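Local coordinates for ChrR-like cupin domain-containing protein (Ralstonia eutropha, PDB 3CJX) that is of unknown function but adopts a cupin-like beta fold and belongs to the ChrR-like cupin family, at residues A[46-51]-A[110-115]; A[52-57]-A[100-105]; A[63-68]-A[90-95]; A[76-81]-A[96-101]. One frame throughout, in Å; residues are numbered along the deposited sequence. Where two conformers were deposited one is given.

Interaction 1 (A[46-51]-A[110-115]); sequences MRASFA and TEVIFM
The Phe114 ring turns a face to Met46, a selenomethionine: CB lies off-centre over it, 4.2 Å from the ring centroid, while CG of Met46 reaches CZ of Phe114 at 3.8 Å. Met46 O also lies over a face of this ring, and Ala48 CB meets it at its edge. The ring of Phe50 receives Val112 CG2 in its plane, 3.7 Å from CE2, and CG2 also lies against Ala48 CB. All these groups share the apolar face of an antiparallel strand pair, 43-50 beside 110-117, in one of the two sheets of the cupin-like fold; Phe50 continues to the Phe100 ring and lies near a bound glycerol.

The third flat group, the Arg47 guanidinium, sits on the other face with Ser49, Glu111 and Ile113, and its partners come in at its edge. NH1 donates to Glu111 OE1 at 3.1 Å, on the anti side of the carboxylate, forming a salt bridge in which the two planes stand 85° apart; NH2 adds a weak bond to the same oxygen. NH1 also reaches Val112 O at 3.2 Å from above the carbonyl plane, and the backbone N of Ala48 binds that oxygen from the opposite face. Ser49 OG, anti to its backbone N (chi1 -174°), donates to Glu111 OE2 at 2.7 Å, and Gln109 NE2 bonds to OG as well.

Both carboxylate oxygens of Glu111 are thus engaged, OE1 by the arginine cation and OE2 by the Ser49 hydroxyl, which would probably favour the ionised acid and fix its rotation, while Val112 O ties Arg47 to the backbone ladder.

Interaction 2 (A[52-57]-A[100-105]); sequences PGLTLP and FNTPRD
Leu56 and Phe100 lie side by side and point the same way, where the loop after strand 43-50 of this cupin-like fold runs roughly antiparallel to the end of strand 97-101. CD1 of Leu56 touches CD1 of Phe100 at 3.6 Å, approaching the ring obliquely. With CG anti to the backbone N (chi1 -174°), Phe100 carries its ring alongside Leu56; the ring is stacked on Trp74 and lies near a bound glycerol.

Next along, the side chains of Thr55 and Asn101 also lie side by side, pointing the same way. They form the single backbone bridge of the contact, and Thr55 OG1 donates to Asn101 OD1 at 2.7 Å, lying in the plane of the side-chain carbonyl with a C=O...O angle of 151°.

Leu54 and Thr102 repeat the arrangement a third time, with Leu54 CB 3.3 Å from Thr102 OG1. The backbones hold the three pairs in step: Leu56 N donates to Phe100 O at 3.0 Å, and Thr102 N to Leu54 O at 2.8 Å. Further on, Pro52 CB rests by the carbonyl oxygens of Pro103 and Arg104, and Gly53 N makes a weak bond to Pro103 O.

The Thr102 hydroxyl works twice here: OG1 accepts the backbone N-H of Leu54 at 2.8 Å, straight to 160° at the hydrogen, and is also bonded to the carbonyl oxygen of Ala51.

Interaction 3 (A[63-68]-A[90-95]); sequences GTVHMY and LYEPGG
Val65 and Glu92, and then Met67 and Leu90, are hydrogen-bonded pairs of the antiparallel ladder joining strand 65-71 to strand 88-92, which forms one edge, within the chain, of a sheet of the cupin-like fold. Val65 N gives to Glu92 O and Glu92 N to Val65 O, both at 2.9 Å; Met67 N bonds to Leu90 O at 3.0 Å, and Leu90 N to Met67 O at 2.8 Å. Beyond the ladder, Thr64 CA makes a C-H...O contact with Glu92 O.

The aromatic contact belongs to the non-hydrogen-bonded pair, His66 and Tyr91. The edge of Tyr91 is directed at the face of His66 in an offset edge-to-face pair, the ring planes 65° apart and the centroids separated by 5.5 Å. Tyr91 CD1 and His66 CE1 make the nearest touch, 3.7 Å, and ND1 of His66 is bonded to Tyr89 OH. Thr64 CG2 packs obliquely against the far end of the tyrosine, 3.6 Å from Tyr91 OH.

On the other face of the sheet the packing is side by side. Glu92 runs alongside Val65 with its chain extended beyond CG, and OE1 passes 3.8 Å from Val65 CB. Met67, a selenomethionine close to a bound glycerol, and Leu90 lie on this face too and reach Trp74 and Tyr76.

A buried carboxylate therefore stands beside the Val65 side chain, its polar needs met by other strands: OE2 bonds to His98 ND1, and OE1 makes a weak bond to Tyr76 OH. Such bonds would be expected to restrict its rotation.

Interaction 4 (A[76-81]-A[96-101]); sequences YTEYPG and SIHQFN
A type I turn from Tyr76 to Tyr79, at the end of strand 73-76, folds over strand 97-101 and builds an aromatic cluster of Tyr76, Tyr79 and His98. CB of His98 sits over the centre of the Tyr76 ring, 3.5 Å from its centroid. The imidazole follows as an offset stack on the same tyrosine, planes 25° apart, and Tyr79 CE2 comes to 3.5 Å from His98 NE2. His98 ends a Pro-Gly-Gly-X-X-His sequence beginning at Pro93, which resembles the second conserved cupin motif; its ND1 is bonded to Glu92. The Tyr76 side chain lies near a bound glycerol.

Polar bonds hold the turn's start. Thr77 N donates to Gln99 O at 3.0 Å. Thr77 OG1, anti to its own carbonyl carbon (chi1 -55°), donates to Gln99 OE1 at 2.8 Å. It accepts from Asn101 ND2, also at 2.8 Å, and lies in the amide plane of Asn101, whose OD1 is held by Thr55. Gln99 N donates a weak bond to Glu78 OE1.

One hydroxyl is thus gripped by two side-chain amides, which should fix its rotation; Gln99 NE2 also bonds to Leu56 O, linking the turn to loop 52-57.

Starting from the N terminus, strand 43-50 enters interaction 1, which closes the longest of the four loops when 110-115 returns beside it. The chain runs straight on into 52-57, whose partner 100-105 makes interaction 2 within that loop. Interaction 3, between 63-68 and 90-95, lies inside interaction 2 along the chain, and it crosses interaction 4, because 76-81 falls between its segments and 96-101 follows them. Interactions 2 and 4 share Phe100 and Asn101. Interactions 1 and 3 join neighbouring strands of one sheet; interactions 2 and 4 meet on strand 97-101 of the other. Packing of Phe50 on Phe100 ties sheet to sheet.

Interaction 1 (A[46-51]-A[110-115])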
loop_
_atom_site.group_PDB
_atom_site.type_symbol
_atom_site.label_atom_id
_atom_site.label_comp_id
_atom_site.label_asym_id
_atom_site.label_seq_id
_atom_site.Cartn_x
_atom_site.Cartn_y
_atom_site.Cartn_z
HETATM N N MSE A 46 -4.150 2.782 -1.860
HETATM C CA MSE A 46 -4.535 1.451 -1.386
HETATM C C MSE A 46 -5.056 1.435 0.042
HETATM O O MSE A 46 -4.791 2.333 0.826
HETATM C CB MSE A 46 -3.304 0.549 -1.328
HETATM C CG MSE A 46 -2.302 0.616 -2.474
HETATM SE SE MSE A 46 -2.900 -0.283 -4.074
HETATM C CE MSE A 46 -3.707 1.095 -5.103
ATOM N N ARG A 47 -5.761 0.370 0.372
ATOM C CA ARG A 47 -6.180 0.071 1.730
ATOM C C ARG A 47 -5.343 -1.127 2.105
ATOM O O ARG A 47 -5.287 -2.087 1.323
ATOM C CB ARG A 47 -7.648 -0.327 1.782
ATOM C CG ARG A 47 -8.594 0.803 1.958
ATOM C CD ARG A 47 -8.895 1.184 3.401
ATOM N NE ARG A 47 -9.612 0.172 4.175
ATOM C CZ ARG A 47 -9.091 -0.623 5.109
ATOM N NH1 ARG A 47 -7.807 -0.567 5.441
ATOM N NH2 ARG A 47 -9.876 -1.485 5.746
ATOM N N ALA A 48 -4.669 -1.072 3.257
ATOM C CA ALA A 48 -3.880 -2.210 3.754
ATOM C C ALA A 48 -4.454 -2.682 5.092
ATOM O O ALA A 48 -5.013 -1.890 5.847
ATOM C CB ALA A 48 -2.412 -1.838 3.904
ATOM N N SER A 49 -4.343 -3.980 5.357
ATOM C CA SER A 49 -4.797 -4.583 6.610
ATOM C C SER A 49 -3.625 -5.402 7.150
ATOM O O SER A 49 -3.262 -6.432 6.594
ATOM C CB SER A 49 -6.035 -5.450 6.403
ATOM O OG SER A 49 -6.537 -5.904 7.645
ATOM N N PHE A 50 -3.024 -4.908 8.229
ATOM C CA PHE A 50 -1.846 -5.526 8.798
ATOM C C PHE A 50 -2.090 -6.358 10.044
ATOM O O PHE A 50 -2.797 -5.939 10.959
ATOM C CB PHE A 50 -0.843 -4.459 9.144
ATOM C CG PHE A 50 -0.367 -3.672 7.972
ATOM C CD1 PHE A 50 0.664 -4.145 7.186
ATOM C CD2 PHE A 50 -0.903 -2.438 7.699
ATOM C CE1 PHE A 50 1.131 -3.416 6.132
ATOM C CE2 PHE A 50 -0.445 -1.694 6.633
ATOM C CZ PHE A 50 0.576 -2.184 5.847
ATOM N N ALA A 51 -1.465 -7.529 10.065
ATOM C CA ALA A 51 -1.550 -8.442 11.173
ATOM C C ALA A 51 -0.622 -7.949 12.272
ATOM O O ALA A 51 0.325 -7.207 11.993
ATOM C CB ALA A 51 -1.122 -9.832 10.711
ATOM N N THR A 110 -4.458 -3.846 11.942
ATOM C CA THR A 110 -4.176 -2.439 11.852
ATOM C C THR A 110 -4.595 -2.095 10.437
ATOM O O THR A 110 -4.082 -2.672 9.476
ATOM C CB THR A 110 -2.691 -2.163 12.110
ATOM O OG1 THR A 110 -2.391 -2.452 13.488
ATOM C CG2 THR A 110 -2.344 -0.723 11.816
ATOM N N GLU A 111 -5.545 -1.174 10.314
ATOM C CA GLU A 111 -6.116 -0.786 9.028
ATOM C C GLU A 111 -5.675 0.604 8.574
ATOM O O GLU A 111 -5.906 1.599 9.290
ATOM C CB GLU A 111 -7.651 -0.790 9.141
ATOM C CG GLU A 111 -8.287 -2.127 9.539
ATOM C CD GLU A 111 -8.119 -3.215 8.491
ATOM O OE1 GLU A 111 -7.595 -2.937 7.403
ATOM O OE2 GLU A 111 -8.525 -4.363 8.744
ATOM N N VAL A 112 -5.081 0.706 7.385
ATOM C CA VAL A 112 -4.653 2.026 6.894
ATOM C C VAL A 112 -5.110 2.305 5.471
ATOM O O VAL A 112 -5.449 1.396 4.720
ATOM C CB VAL A 112 -3.130 2.188 6.936
ATOM C CG1 VAL A 112 -2.591 1.891 8.334
ATOM C CG2 VAL A 112 -2.497 1.273 5.931
ATOM N N ILE A 113 -5.170 3.573 5.120
ATOM C CA ILE A 113 -5.412 3.947 3.733
ATOM C C ILE A 113 -4.247 4.849 3.397
ATOM O O ILE A 113 -3.915 5.749 4.159
ATOM C CB ILE A 113 -6.768 4.665 3.482
ATOM C CG1 ILE A 113 -6.943 4.924 1.984
ATOM C CG2 ILE A 113 -6.873 5.993 4.254
ATOM C CD1 ILE A 113 -8.261 5.554 1.632
ATOM N N PHE A 114 -3.578 4.592 2.295
ATOM C CA PHE A 114 -2.474 5.458 1.949
ATOM C C PHE A 114 -2.386 5.766 0.497
ATOM O O PHE A 114 -2.906 5.042 -0.343
ATOM C CB PHE A 114 -1.140 4.881 2.410
ATOM C CG PHE A 114 -0.763 3.607 1.735
ATOM C CD1 PHE A 114 -0.046 3.621 0.541
ATOM C CD2 PHE A 114 -1.106 2.396 2.299
ATOM C CE1 PHE A 114 0.297 2.443 -0.094
ATOM C CE2 PHE A 114 -0.756 1.210 1.691
ATOM C CZ PHE A 114 -0.051 1.231 0.484
HETATM N N MSE A 115 -1.735 6.886 0.231
HETATM C CA MSE A 115 -1.481 7.342 -1.109
HETATM C C MSE A 115 0.054 7.391 -1.270
HETATM O O MSE A 115 0.689 8.283 -0.712
HETATM C CB MSE A 115 -2.148 8.718 -1.316
HETATM C CG MSE A 115 -3.714 8.769 -1.119
HETATM SE SE MSE A 115 -4.605 9.453 0.549
HETATM C CE MSE A 115 -4.132 8.269 1.983
HETATM O O HOH W 1 -2.118 -5.011 13.609
#

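Interaction 2 (A[52-57]-A[100-105])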
loop_
_atom_site.group_PDB
_atom_site.type_symbol
_atom_site.label_atom_id
_atom_site.label_comp_id
_atom_site.label_asym_id
_atom_site.label_seq_id
_atom_site.Cartn_x
_atom_site.Cartn_y
_atom_site.Cartn_z
ATOM N N PRO A 52 -0.892 -8.342 13.527
ATOM C CA PRO A 52 0.004 -7.968 14.613
ATOM C C PRO A 52 1.382 -8.607 14.499
ATOM O O PRO A 52 1.535 -9.642 13.876
ATOM C CB PRO A 52 -0.686 -8.550 15.851
ATOM C CG PRO A 52 -2.095 -8.797 15.460
ATOM C CD PRO A 52 -2.053 -9.113 14.009
ATOM N N GLY A 53 2.376 -7.976 15.105
ATOM C CA GLY A 53 3.729 -8.499 15.156
ATOM C C GLY A 53 4.570 -8.416 13.893
ATOM O O GLY A 53 5.535 -9.166 13.741
ATOM N N LEU A 54 4.238 -7.517 12.987
ATOM C CA LEU A 54 5.013 -7.419 11.755
ATOM C C LEU A 54 6.112 -6.388 11.823
ATOM O O LEU A 54 5.993 -5.372 12.487
ATOM C CB LEU A 54 4.142 -7.074 10.555
ATOM C CG LEU A 54 3.063 -8.085 10.178
ATOM C CD1 LEU A 54 2.451 -7.628 8.866
ATOM C CD2 LEU A 54 3.615 -9.528 10.079
ATOM N N THR A 55 7.197 -6.706 11.137
ATOM C CA THR A 55 8.330 -5.821 10.956
ATOM C C THR A 55 8.708 -5.930 9.490
ATOM O O THR A 55 9.305 -6.902 9.068
ATOM C CB THR A 55 9.501 -6.220 11.821
ATOM O OG1 THR A 55 9.155 -5.966 13.175
ATOM C CG2 THR A 55 10.725 -5.403 11.468
ATOM N N LEU A 56 8.314 -4.949 8.706
ATOM C CA LEU A 56 8.606 -4.967 7.280
ATOM C C LEU A 56 10.036 -4.523 7.027
ATOM O O LEU A 56 10.717 -4.053 7.940
ATOM C CB LEU A 56 7.619 -4.074 6.530
ATOM C CG LEU A 56 6.160 -4.498 6.655
ATOM C CD1 LEU A 56 5.297 -3.435 6.009
ATOM C CD2 LEU A 56 5.935 -5.885 6.054
ATOM N N PRO A 57 10.516 -4.694 5.783
ATOM C CA PRO A 57 11.865 -4.251 5.517
ATOM C C PRO A 57 11.917 -2.736 5.474
ATOM O O PRO A 57 10.877 -2.091 5.477
ATOM C CB PRO A 57 12.157 -4.847 4.129
ATOM C CG PRO A 57 11.052 -5.783 3.843
ATOM C CD PRO A 57 9.898 -5.280 4.577
ATOM N N PHE A 100 8.410 -0.056 8.997
ATOM C CA PHE A 100 7.061 -0.271 9.507
ATOM C C PHE A 100 7.038 -1.452 10.482
ATOM O O PHE A 100 7.638 -2.494 10.223
ATOM C CB PHE A 100 6.120 -0.540 8.310
ATOM C CG PHE A 100 4.664 -0.642 8.656
ATOM C CD1 PHE A 100 4.094 -1.871 8.976
ATOM C CD2 PHE A 100 3.848 0.474 8.603
ATOM C CE1 PHE A 100 2.748 -1.974 9.274
ATOM C CE2 PHE A 100 2.501 0.389 8.904
ATOM C CZ PHE A 100 1.942 -0.827 9.232
ATOM N N ASN A 101 6.349 -1.270 11.600
ATOM C CA ASN A 101 6.169 -2.317 12.579
ATOM C C ASN A 101 4.745 -2.288 13.112
ATOM O O ASN A 101 4.194 -1.199 13.317
ATOM C CB ASN A 101 7.055 -2.096 13.810
ATOM C CG ASN A 101 8.541 -2.173 13.516
ATOM O OD1 ASN A 101 9.136 -3.255 13.523
ATOM N ND2 ASN A 101 9.167 -1.012 13.367
ATOM N N THR A 102 4.153 -3.468 13.313
ATOM C CA THR A 102 2.903 -3.572 14.052
ATOM C C THR A 102 3.319 -4.287 15.317
ATOM O O THR A 102 3.870 -5.384 15.244
ATOM C CB THR A 102 1.766 -4.363 13.368
ATOM O OG1 THR A 102 2.248 -5.620 12.879
ATOM C CG2 THR A 102 1.147 -3.558 12.243
ATOM N N PRO A 103 3.083 -3.669 16.478
ATOM C CA PRO A 103 3.419 -4.347 17.738
ATOM C C PRO A 103 2.791 -5.723 17.873
ATOM O O PRO A 103 1.649 -5.913 17.456
ATOM C CB PRO A 103 2.797 -3.440 18.809
ATOM C CG PRO A 103 2.661 -2.103 18.164
ATOM C CD PRO A 103 2.487 -2.333 16.696
ATOM N N ARG A 104 3.513 -6.661 18.486
ATOM C CA ARG A 104 2.956 -7.993 18.747
ATOM C C ARG A 104 1.712 -7.923 19.633
ATOM O O ARG A 104 0.841 -8.793 19.554
ATOM C CB ARG A 104 3.965 -8.895 19.446
ATOM C CG ARG A 104 3.510 -10.347 19.455
ATOM C CD ARG A 104 4.561 -11.335 19.938
ATOM N NE ARG A 104 4.904 -11.210 21.353
ATOM C CZ ARG A 104 5.797 -11.980 21.972
ATOM N NH1 ARG A 104 6.453 -12.936 21.315
ATOM N NH2 ARG A 104 6.040 -11.789 23.257
ATOM N N ASP A 105 1.614 -6.869 20.444
ATOM C CA ASP A 105 0.531 -6.751 21.395
ATOM C C ASP A 105 -0.758 -6.202 20.830
ATOM O O ASP A 105 -1.697 -6.007 21.589
ATOM C CB ASP A 105 0.945 -5.870 22.562
ATOM C CG ASP A 105 2.423 -5.943 22.852
ATOM O OD1 ASP A 105 2.862 -6.908 23.529
ATOM O OD2 ASP A 105 3.130 -5.006 22.415
#

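Interaction 3 (A[63-68]-A[90-95])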
loop_
_atom_site.group_PDB
_atom_site.type_symbol
_atom_site.label_atom_id
_atom_site.label_comp_id
_atom_site.label_asym_id
_atom_site.label_seq_id
_atom_site.Cartn_x
_atom_site.Cartn_y
_atom_site.Cartn_z
ATOM N N GLY A 63 9.071 9.206 -3.569
ATOM C CA GLY A 63 8.017 10.211 -3.671
ATOM C C GLY A 63 7.294 10.281 -2.338
ATOM O O GLY A 63 7.646 9.512 -1.416
ATOM N N THR A 64 6.286 11.158 -2.223
ATOM C CA THR A 64 5.596 11.347 -0.940
ATOM C C THR A 64 4.698 10.190 -0.535
ATOM O O THR A 64 4.309 9.389 -1.365
ATOM C CB THR A 64 4.715 12.626 -0.904
ATOM O OG1 THR A 64 3.625 12.493 -1.816
ATOM C CG2 THR A 64 5.536 13.888 -1.228
ATOM N N VAL A 65 4.423 10.095 0.760
ATOM C CA VAL A 65 3.470 9.109 1.302
ATOM C C VAL A 65 2.511 9.817 2.234
ATOM O O VAL A 65 2.937 10.506 3.164
ATOM C CB VAL A 65 4.100 7.997 2.149
ATOM C CG1 VAL A 65 3.012 7.086 2.668
ATOM C CG2 VAL A 65 5.122 7.189 1.355
ATOM N N HIS A 66 1.223 9.676 1.940
ATOM C CA HIS A 66 0.126 10.191 2.773
ATOM C C HIS A 66 -0.575 8.979 3.366
ATOM O O HIS A 66 -1.089 8.133 2.647
ATOM C CB HIS A 66 -0.877 10.984 1.958
ATOM C CG HIS A 66 -0.332 12.250 1.402
ATOM N ND1 HIS A 66 -0.400 13.441 2.085
ATOM C CD2 HIS A 66 0.261 12.524 0.219
ATOM C CE1 HIS A 66 0.152 14.394 1.355
ATOM N NE2 HIS A 66 0.552 13.866 0.213
HETATM N N MSE A 67 -0.605 8.898 4.681
HETATM C CA MSE A 67 -1.188 7.727 5.320
HETATM C C MSE A 67 -2.077 8.057 6.497
HETATM O O MSE A 67 -1.709 8.848 7.358
HETATM C CB MSE A 67 -0.073 6.774 5.727
HETATM C CG MSE A 67 -0.506 5.607 6.576
HETATM SE SE MSE A 67 0.458 4.013 6.097
HETATM C CE MSE A 67 2.178 4.879 5.685
ATOM N N TYR A 68 -3.250 7.421 6.492
ATOM C CA TYR A 68 -4.231 7.573 7.529
ATOM C C TYR A 68 -4.538 6.220 8.130
ATOM O O TYR A 68 -4.924 5.273 7.419
ATOM C CB TYR A 68 -5.513 8.178 6.968
ATOM C CG TYR A 68 -6.595 8.438 8.003
ATOM C CD1 TYR A 68 -6.573 9.593 8.781
ATOM C CD2 TYR A 68 -7.650 7.550 8.170
ATOM C CE1 TYR A 68 -7.561 9.851 9.704
ATOM C CE2 TYR A 68 -8.649 7.793 9.091
ATOM C CZ TYR A 68 -8.598 8.937 9.865
ATOM O OH TYR A 68 -9.589 9.185 10.782
ATOM N N LEU A 90 -0.151 10.774 8.762
ATOM C CA LEU A 90 1.285 10.929 8.607
ATOM C C LEU A 90 1.627 11.356 7.190
ATOM O O LEU A 90 1.153 10.762 6.237
ATOM C CB LEU A 90 1.983 9.588 8.845
ATOM C CG LEU A 90 3.473 9.563 8.520
ATOM C CD1 LEU A 90 4.209 10.354 9.588
ATOM C CD2 LEU A 90 3.968 8.138 8.440
ATOM N N TYR A 91 2.460 12.375 7.072
ATOM C CA TYR A 91 3.021 12.788 5.793
ATOM C C TYR A 91 4.476 12.380 5.859
ATOM O O TYR A 91 5.171 12.721 6.815
ATOM C CB TYR A 91 2.940 14.285 5.585
ATOM C CG TYR A 91 3.831 14.784 4.469
ATOM C CD1 TYR A 91 3.384 14.825 3.156
ATOM C CD2 TYR A 91 5.116 15.230 4.735
ATOM C CE1 TYR A 91 4.203 15.294 2.131
ATOM C CE2 TYR A 91 5.944 15.691 3.724
ATOM C CZ TYR A 91 5.488 15.726 2.419
ATOM O OH TYR A 91 6.341 16.205 1.424
ATOM N N GLU A 92 4.938 11.637 4.862
ATOM C CA GLU A 92 6.332 11.215 4.807
ATOM C C GLU A 92 6.887 11.770 3.477
ATOM O O GLU A 92 6.325 11.502 2.417
ATOM C CB GLU A 92 6.376 9.698 4.801
ATOM C CG GLU A 92 7.412 9.073 5.707
ATOM C CD GLU A 92 7.536 7.558 5.450
ATOM O OE1 GLU A 92 6.549 6.969 4.921
ATOM O OE2 GLU A 92 8.606 6.959 5.762
ATOM N N PRO A 93 7.947 12.578 3.524
ATOM C CA PRO A 93 8.403 13.088 2.232
ATOM C C PRO A 93 9.255 12.097 1.461
ATOM O O PRO A 93 9.646 11.054 1.985
ATOM C CB PRO A 93 9.252 14.301 2.626
ATOM C CG PRO A 93 9.795 13.952 3.954
ATOM C CD PRO A 93 8.758 13.099 4.638
ATOM N N GLY A 94 9.523 12.431 0.207
ATOM C CA GLY A 94 10.431 11.654 -0.612
ATOM C C GLY A 94 11.811 11.827 0.010
ATOM O O GLY A 94 12.103 12.863 0.622
ATOM N N GLY A 95 12.632 10.787 -0.112
ATOM C CA GLY A 95 13.985 10.769 0.404
ATOM C C GLY A 95 14.075 10.169 1.790
ATOM O O GLY A 95 15.177 9.981 2.307
#

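Interaction 4 (A[76-81]-A[96-101])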
loop_
_atom_site.group_PDB
_atom_site.type_symbol
_atom_site.label_atom_id
_atom_site.label_comp_id
_atom_site.label_asym_id
_atom_site.label_seq_id
_atom_site.Cartn_x
_atom_site.Cartn_y
_atom_site.Cartn_z
ATOM N N TYR A 76 7.210 3.375 13.414
ATOM C CA TYR A 76 8.443 3.238 12.676
ATOM C C TYR A 76 9.511 2.959 13.722
ATOM O O TYR A 76 9.573 3.625 14.751
ATOM C CB TYR A 76 8.783 4.485 11.843
ATOM C CG TYR A 76 7.978 4.701 10.562
ATOM C CD1 TYR A 76 7.759 3.662 9.657
ATOM C CD2 TYR A 76 7.564 5.979 10.182
ATOM C CE1 TYR A 76 7.068 3.869 8.461
ATOM C CE2 TYR A 76 6.895 6.199 8.976
ATOM C CZ TYR A 76 6.647 5.140 8.127
ATOM O OH TYR A 76 5.944 5.353 6.963
ATOM N N THR A 77 10.338 1.953 13.464
ATOM C CA THR A 77 11.421 1.553 14.366
ATOM C C THR A 77 12.188 2.711 14.996
ATOM O O THR A 77 12.525 2.686 16.165
ATOM C CB THR A 77 12.469 0.741 13.574
ATOM O OG1 THR A 77 11.827 -0.357 12.919
ATOM C CG2 THR A 77 13.576 0.251 14.480
ATOM N N GLU A 78 12.467 3.716 14.186
ATOM C CA GLU A 78 13.254 4.875 14.563
ATOM C C GLU A 78 12.502 5.831 15.506
ATOM O O GLU A 78 13.121 6.521 16.298
ATOM C CB GLU A 78 13.662 5.633 13.277
ATOM C CG GLU A 78 14.387 4.795 12.145
ATOM C CD GLU A 78 13.478 3.889 11.222
ATOM O OE1 GLU A 78 12.221 3.904 11.315
ATOM O OE2 GLU A 78 14.060 3.147 10.388
ATOM N N TYR A 79 11.168 5.848 15.438
ATOM C CA TYR A 79 10.345 6.765 16.232
ATOM C C TYR A 79 9.323 6.034 17.111
ATOM O O TYR A 79 8.118 6.269 17.008
ATOM C CB TYR A 79 9.610 7.695 15.283
ATOM C CG TYR A 79 10.502 8.531 14.399
ATOM C CD1 TYR A 79 10.912 9.805 14.791
ATOM C CD2 TYR A 79 10.927 8.065 13.163
ATOM C CE1 TYR A 79 11.721 10.590 13.973
ATOM C CE2 TYR A 79 11.737 8.842 12.344
ATOM C CZ TYR A 79 12.123 10.108 12.756
ATOM O OH TYR A 79 12.919 10.905 11.950
ATOM N N PRO A 80 9.795 5.188 18.033
ATOM C CA PRO A 80 8.904 4.334 18.877
ATOM C C PRO A 80 7.921 5.042 19.804
ATOM O O PRO A 80 6.921 4.437 20.223
ATOM C CB PRO A 80 9.884 3.500 19.703
ATOM C CG PRO A 80 11.159 4.266 19.677
ATOM C CD PRO A 80 11.215 4.996 18.366
ATOM N N GLY A 81 8.212 6.302 20.117
ATOM C CA GLY A 81 7.351 7.128 20.939
ATOM C C GLY A 81 6.242 7.834 20.173
ATOM O O GLY A 81 5.462 8.550 20.792
ATOM N N SER A 96 12.931 9.855 2.397
ATOM C CA SER A 96 12.932 9.266 3.711
ATOM C C SER A 96 13.025 7.738 3.638
ATOM O O SER A 96 12.708 7.125 2.621
ATOM C CB SER A 96 11.704 9.716 4.506
ATOM O OG SER A 96 10.488 9.237 3.956
ATOM N N ILE A 97 13.514 7.152 4.724
ATOM C CA ILE A 97 13.654 5.719 4.843
ATOM C C ILE A 97 13.281 5.339 6.277
ATOM O O ILE A 97 13.893 5.813 7.219
ATOM C CB ILE A 97 15.090 5.255 4.463
ATOM C CG1 ILE A 97 15.238 3.737 4.642
ATOM C CG2 ILE A 97 16.129 6.017 5.271
ATOM C CD1 ILE A 97 16.556 3.191 4.088
ATOM N N HIS A 98 12.244 4.528 6.440
ATOM C CA HIS A 98 11.822 4.072 7.762
ATOM C C HIS A 98 11.391 2.625 7.670
ATOM O O HIS A 98 11.279 2.082 6.581
ATOM C CB HIS A 98 10.670 4.921 8.316
ATOM C CG HIS A 98 10.989 6.377 8.414
ATOM N ND1 HIS A 98 10.395 7.325 7.609
ATOM C CD2 HIS A 98 11.887 7.041 9.178
ATOM C CE1 HIS A 98 10.892 8.515 7.892
ATOM N NE2 HIS A 98 11.803 8.370 8.837
ATOM N N GLN A 99 11.134 2.022 8.829
ATOM C CA GLN A 99 10.731 0.622 8.936
ATOM C C GLN A 99 9.416 0.443 9.706
ATOM O O GLN A 99 9.353 0.694 10.905
ATOM C CB GLN A 99 11.837 -0.167 9.628
ATOM C CG GLN A 99 11.472 -1.604 9.870
ATOM C CD GLN A 99 12.617 -2.423 10.369
ATOM O OE1 GLN A 99 13.322 -2.043 11.310
ATOM N NE2 GLN A 99 12.797 -3.586 9.757
ATOM N N PHE A 100 8.410 -0.056 8.997
ATOM C CA PHE A 100 7.061 -0.271 9.507
ATOM C C PHE A 100 7.038 -1.452 10.482
ATOM O O PHE A 100 7.638 -2.494 10.223
ATOM C CB PHE A 100 6.120 -0.540 8.310
ATOM C CG PHE A 100 4.664 -0.642 8.656
ATOM C CD1 PHE A 100 4.094 -1.871 8.976
ATOM C CD2 PHE A 100 3.848 0.474 8.603
ATOM C CE1 PHE A 100 2.748 -1.974 9.274
ATOM C CE2 PHE A 100 2.501 0.389 8.904
ATOM C CZ PHE A 100 1.942 -0.827 9.232
ATOM N N ASN A 101 6.349 -1.270 11.600
ATOM C CA ASN A 101 6.169 -2.317 12.579
ATOM C C ASN A 101 4.745 -2.288 13.112
ATOM O O ASN A 101 4.194 -1.199 13.317
ATOM C CB ASN A 101 7.055 -2.096 13.810
ATOM C CG ASN A 101 8.541 -2.173 13.516
ATOM O OD1 ASN A 101 9.136 -3.255 13.523
ATOM N ND2 ASN A 101 9.167 -1.012 13.367
#